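PDB 4KW3: NS1 from Human bocavirus, which probably nicks one strand of the viral replication origin through its N-terminal nuclease domain, the part in this model, to start rolling-circle replication. Local coordinates for residues L205-P214 with Y260-G271. Residues are numbered along the deposited sequence; the frame is centred on the assembly and turned at random.
Sequences LRFFKNYLLP and YHATLDNEVIPG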
loop_
_atom_site.group_PDB
_atom_site.type_symbol
_atom_site.label_atom_id
_atom_site.label_comp_id
_atom_site.label_asym_id
_atom_site.label_seq_id
_atom_site.Cartn_x
_atom_site.Cartn_y
_atom_site.Cartn_z
ATOM N N LEU A 205 -8.076 8.334 11.802
ATOM C CA LEU A 205 -9.008 7.202 11.866
ATOM C C LEU A 205 -10.225 7.380 10.958
ATOM O O LEU A 205 -10.654 6.428 10.311
ATOM C CB LEU A 205 -9.477 6.916 13.297
ATOM C CG LEU A 205 -8.338 6.442 14.200
ATOM C CD1 LEU A 205 -8.878 5.872 15.501
ATOM C CD2 LEU A 205 -7.430 5.454 13.473
ATOM N N ARG A 206 -10.796 8.580 10.911
ATOM C CA ARG A 206 -11.965 8.765 10.061
ATOM C C ARG A 206 -11.609 8.719 8.590
ATOM O O ARG A 206 -12.411 8.278 7.762
ATOM C CB ARG A 206 -12.759 10.019 10.431
ATOM C CG ARG A 206 -13.804 9.744 11.498
ATOM C CD ARG A 206 -14.736 10.918 11.816
ATOM N NE ARG A 206 -15.640 10.512 12.887
ATOM C CZ ARG A 206 -15.317 10.533 14.174
ATOM N NH1 ARG A 206 -14.129 10.990 14.554
ATOM N NH2 ARG A 206 -16.191 10.116 15.081
ATOM N N PHE A 207 -10.400 9.165 8.262
ATOM C CA PHE A 207 -9.951 9.086 6.883
ATOM C C PHE A 207 -9.753 7.617 6.498
ATOM O O PHE A 207 -10.151 7.186 5.405
ATOM C CB PHE A 207 -8.691 9.909 6.653
ATOM C CG PHE A 207 -8.146 9.761 5.283
ATOM C CD1 PHE A 207 -8.784 10.367 4.209
ATOM C CD2 PHE A 207 -7.032 8.954 5.050
ATOM C CE1 PHE A 207 -8.320 10.207 2.923
ATOM C CE2 PHE A 207 -6.545 8.789 3.770
ATOM C CZ PHE A 207 -7.186 9.413 2.698
ATOM N N PHE A 208 -9.153 6.855 7.413
ATOM C CA PHE A 208 -9.022 5.399 7.273
ATOM C C PHE A 208 -10.386 4.732 7.091
ATOM O O PHE A 208 -10.607 3.990 6.130
ATOM C CB PHE A 208 -8.331 4.821 8.520
ATOM C CG PHE A 208 -8.142 3.318 8.494
ATOM C CD1 PHE A 208 -7.599 2.682 7.381
ATOM C CD2 PHE A 208 -8.486 2.548 9.600
ATOM C CE1 PHE A 208 -7.410 1.306 7.364
ATOM C CE2 PHE A 208 -8.312 1.150 9.593
ATOM C CZ PHE A 208 -7.769 0.531 8.470
ATOM N N LYS A 209 -11.298 5.015 8.022
ATOM C CA LYS A 209 -12.600 4.368 8.060
ATOM C C LYS A 209 -13.429 4.711 6.834
ATOM O O LYS A 209 -14.052 3.821 6.232
ATOM C CB LYS A 209 -13.379 4.770 9.311
ATOM C CG LYS A 209 -14.732 4.076 9.416
ATOM C CD LYS A 209 -15.709 4.766 10.373
ATOM C CE LYS A 209 -16.213 6.050 9.792
ATOM N NZ LYS A 209 -17.373 6.606 10.548
ATOM N N ASN A 210 -13.408 5.989 6.440
ATOM C CA ASN A 210 -14.302 6.427 5.380
ATOM C C ASN A 210 -13.755 6.353 3.973
ATOM O O ASN A 210 -14.533 6.150 3.037
ATOM C CB ASN A 210 -14.839 7.836 5.661
ATOM C CG ASN A 210 -15.790 7.838 6.803
ATOM O OD1 ASN A 210 -16.567 6.898 6.947
ATOM N ND2 ASN A 210 -15.716 8.853 7.656
ATOM N N TYR A 211 -12.438 6.456 3.812
ATOM C CA TYR A 211 -11.902 6.464 2.462
ATOM C C TYR A 211 -11.108 5.190 2.143
ATOM O O TYR A 211 -11.256 4.645 1.070
ATOM C CB TYR A 211 -11.076 7.739 2.123
ATOM C CG TYR A 211 -10.433 7.572 0.759
ATOM C CD1 TYR A 211 -11.167 7.810 -0.414
ATOM C CD2 TYR A 211 -9.121 7.095 0.632
ATOM C CE1 TYR A 211 -10.607 7.591 -1.672
ATOM C CE2 TYR A 211 -8.554 6.875 -0.622
ATOM C CZ TYR A 211 -9.308 7.120 -1.771
ATOM O OH TYR A 211 -8.758 6.904 -3.018
ATOM N N LEU A 212 -10.326 4.674 3.080
ATOM C CA LEU A 212 -9.490 3.502 2.784
ATOM C C LEU A 212 -10.227 2.154 2.984
ATOM O O LEU A 212 -10.086 1.243 2.168
ATOM C CB LEU A 212 -8.207 3.544 3.611
ATOM C CG LEU A 212 -7.204 4.665 3.291
ATOM C CD1 LEU A 212 -5.997 4.556 4.209
ATOM C CD2 LEU A 212 -6.753 4.602 1.818
ATOM N N LEU A 213 -11.021 2.040 4.050
ATOM C CA LEU A 213 -11.705 0.787 4.372
ATOM C C LEU A 213 -12.757 0.303 3.371
ATOM O O LEU A 213 -12.715 -0.851 2.935
ATOM C CB LEU A 213 -12.302 0.825 5.778
ATOM C CG LEU A 213 -11.287 0.529 6.874
ATOM C CD1 LEU A 213 -12.021 0.252 8.153
ATOM C CD2 LEU A 213 -10.410 -0.648 6.455
ATOM N N PRO A 214 -13.689 1.178 2.975
ATOM C CA PRO A 214 -14.800 0.592 2.206
ATOM C C PRO A 214 -14.486 0.401 0.723
ATOM O O PRO A 214 -15.091 1.005 -0.150
ATOM C CB PRO A 214 -15.937 1.588 2.434
ATOM C CG PRO A 214 -15.253 2.899 2.658
ATOM C CD PRO A 214 -13.880 2.619 3.229
ATOM N N TYR A 260 -14.509 -5.159 10.567
ATOM C CA TYR A 260 -13.582 -4.157 11.120
ATOM C C TYR A 260 -14.127 -2.756 10.893
ATOM O O TYR A 260 -14.211 -1.964 11.828
ATOM C CB TYR A 260 -12.213 -4.296 10.466
ATOM C CG TYR A 260 -11.083 -3.674 11.226
ATOM C CD1 TYR A 260 -10.820 -2.308 11.131
ATOM C CD2 TYR A 260 -10.221 -4.460 11.985
ATOM C CE1 TYR A 260 -9.748 -1.737 11.798
ATOM C CE2 TYR A 260 -9.166 -3.907 12.657
ATOM C CZ TYR A 260 -8.928 -2.538 12.568
ATOM O OH TYR A 260 -7.858 -1.993 13.246
ATOM N N HIS A 261 -14.534 -2.473 9.654
ATOM C CA HIS A 261 -15.180 -1.203 9.317
ATOM C C HIS A 261 -16.452 -0.918 10.117
ATOM O O HIS A 261 -16.673 0.208 10.575
ATOM C CB HIS A 261 -15.514 -1.185 7.843
ATOM C CG HIS A 261 -16.277 0.023 7.415
ATOM N ND1 HIS A 261 -17.655 0.078 7.431
ATOM C CD2 HIS A 261 -15.857 1.227 6.961
ATOM C CE1 HIS A 261 -18.051 1.260 7.001
ATOM N NE2 HIS A 261 -16.981 1.978 6.711
ATOM N N ALA A 262 -17.281 -1.949 10.270
ATOM C CA ALA A 262 -18.547 -1.851 10.987
ATOM C C ALA A 262 -18.300 -1.472 12.446
ATOM O O ALA A 262 -18.979 -0.613 12.993
ATOM C CB ALA A 262 -19.293 -3.170 10.909
ATOM N N THR A 263 -17.323 -2.123 13.074
ATOM C CA THR A 263 -16.968 -1.811 14.443
ATOM C C THR A 263 -16.501 -0.356 14.587
ATOM O O THR A 263 -16.962 0.351 15.478
ATOM C CB THR A 263 -15.881 -2.761 14.961
ATOM O OG1 THR A 263 -16.369 -4.108 14.922
ATOM C CG2 THR A 263 -15.487 -2.402 16.380
ATOM N N LEU A 264 -15.600 0.098 13.710
ATOM C CA LEU A 264 -15.205 1.510 13.711
ATOM C C LEU A 264 -16.394 2.444 13.521
ATOM O O LEU A 264 -16.511 3.460 14.195
ATOM C CB LEU A 264 -14.144 1.811 12.649
ATOM C CG LEU A 264 -12.760 1.227 12.895
ATOM C CD1 LEU A 264 -11.806 1.639 11.775
ATOM C CD2 LEU A 264 -12.240 1.652 14.255
ATOM N N ASP A 265 -17.280 2.093 12.600
ATOM C CA ASP A 265 -18.376 2.981 12.246
ATOM C C ASP A 265 -19.461 3.044 13.325
ATOM O O ASP A 265 -20.136 4.055 13.479
ATOM C CB ASP A 265 -18.968 2.576 10.898
ATOM C CG ASP A 265 -19.680 3.714 10.209
ATOM O OD1 ASP A 265 -19.268 4.884 10.406
ATOM O OD2 ASP A 265 -20.645 3.437 9.460
ATOM N N ASN A 266 -19.606 1.976 14.095
ATOM C CA ASN A 266 -20.657 1.918 15.107
ATOM C C ASN A 266 -20.257 2.222 16.557
ATOM O O ASN A 266 -20.987 2.911 17.253
ATOM C CB ASN A 266 -21.416 0.588 15.021
ATOM C CG ASN A 266 -21.987 0.330 13.629
ATOM O OD1 ASN A 266 -21.651 -0.664 12.981
ATOM N ND2 ASN A 266 -22.857 1.223 13.165
ATOM N N GLU A 267 -19.109 1.715 17.001
ATOM C CA GLU A 267 -18.704 1.814 18.401
ATOM C C GLU A 267 -17.611 2.839 18.628
ATOM O O GLU A 267 -17.590 3.532 19.645
ATOM C CB GLU A 267 -18.176 0.472 18.878
ATOM C CG GLU A 267 -19.033 -0.672 18.416
ATOM C CD GLU A 267 -18.528 -1.997 18.922
ATOM O OE1 GLU A 267 -17.519 -1.992 19.677
ATOM O OE2 GLU A 267 -19.132 -3.031 18.543
ATOM N N VAL A 268 -16.678 2.914 17.699
ATOM C CA VAL A 268 -15.484 3.701 17.946
ATOM C C VAL A 268 -15.575 5.144 17.448
ATOM O O VAL A 268 -15.469 6.077 18.223
ATOM C CB VAL A 268 -14.276 3.038 17.333
ATOM C CG1 VAL A 268 -13.014 3.805 17.746
ATOM C CG2 VAL A 268 -14.230 1.583 17.777
ATOM N N ILE A 269 -15.764 5.313 16.146
ATOM C CA ILE A 269 -15.768 6.634 15.549
ATOM C C ILE A 269 -16.859 6.812 14.499
ATOM O O ILE A 269 -16.574 6.832 13.307
ATOM C CB ILE A 269 -14.417 6.949 14.890
ATOM C CG1 ILE A 269 -13.903 5.730 14.130
ATOM C CG2 ILE A 269 -13.402 7.358 15.931
ATOM C CD1 ILE A 269 -13.032 6.071 12.946
ATOM N N PRO A 270 -18.115 6.950 14.938
ATOM C CA PRO A 270 -19.253 7.189 14.039
ATOM C C PRO A 270 -19.071 8.452 13.226
ATOM O O PRO A 270 -18.372 9.375 13.651
ATOM C CB PRO A 270 -20.419 7.375 15.005
ATOM C CG PRO A 270 -20.000 6.583 16.231
ATOM C CD PRO A 270 -18.534 6.835 16.345
ATOM N N GLY A 271 -19.690 8.487 12.056
ATOM C CA GLY A 271 -19.539 9.616 11.161
ATOM C C GLY A 271 -18.247 9.507 10.372
ATOM O O GLY A 271 -17.841 10.476 9.746
#
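The guanidinium of Arg206 carries Ile269 CB over one face, offset toward the rim, while the chain at Pro270 and Gly271 runs along its edge. Arg206 NE and NH2 both hydrogen-bond to Pro270 O, side-on and in the guanidinium plane, at 3.1 and 2.7 Å; NH1 turns to a salt bridge with Asp203. The His261 ring meets segment 205-214 at its edge, where CD2 lies 3.2 Å from Lys209 O and Leu213 CB also approaches; Phe235 packs edge-to-face with the same ring. Deeper in, Leu213 CG sits against one face of Phe208. At the edge of that ring comes Tyr260 CE1, 3.9 Å from Phe208 CE2, and Leu264 CD1 touches both Phe208 and Leu213. Phe208 also rests on strand 241-247, so this apolar layer joins both helices to the central sheet.

Lys209 leaves its helix with CG anti to the backbone N (chi1 -178°), passes Leu264 in the opposite direction, then bends at chi3 (72°). That bend delivers Lys209 NZ to Asp265 OD1 at 2.6 Å, a salt bridge, and to Ile269 O, a hydrogen bond of 2.9 Å in the carbonyl plane. Ile269 is the first residue to leave helical geometry after helix 257-268, at the end of this construct; its CD1 reaches back to Leu205 CB, 3.7 Å away.

Helix 204-212 bears Tyr211, the predicted nicking tyrosine of the RCR-3 motif, on a side that does not face helix 257-268. The chemistry is thus divided: hydrocarbon packing toward the sheet, and two cationic side chains holding carbonyls just past the helix, with Asp265 probably helping to balance the lysine's charge.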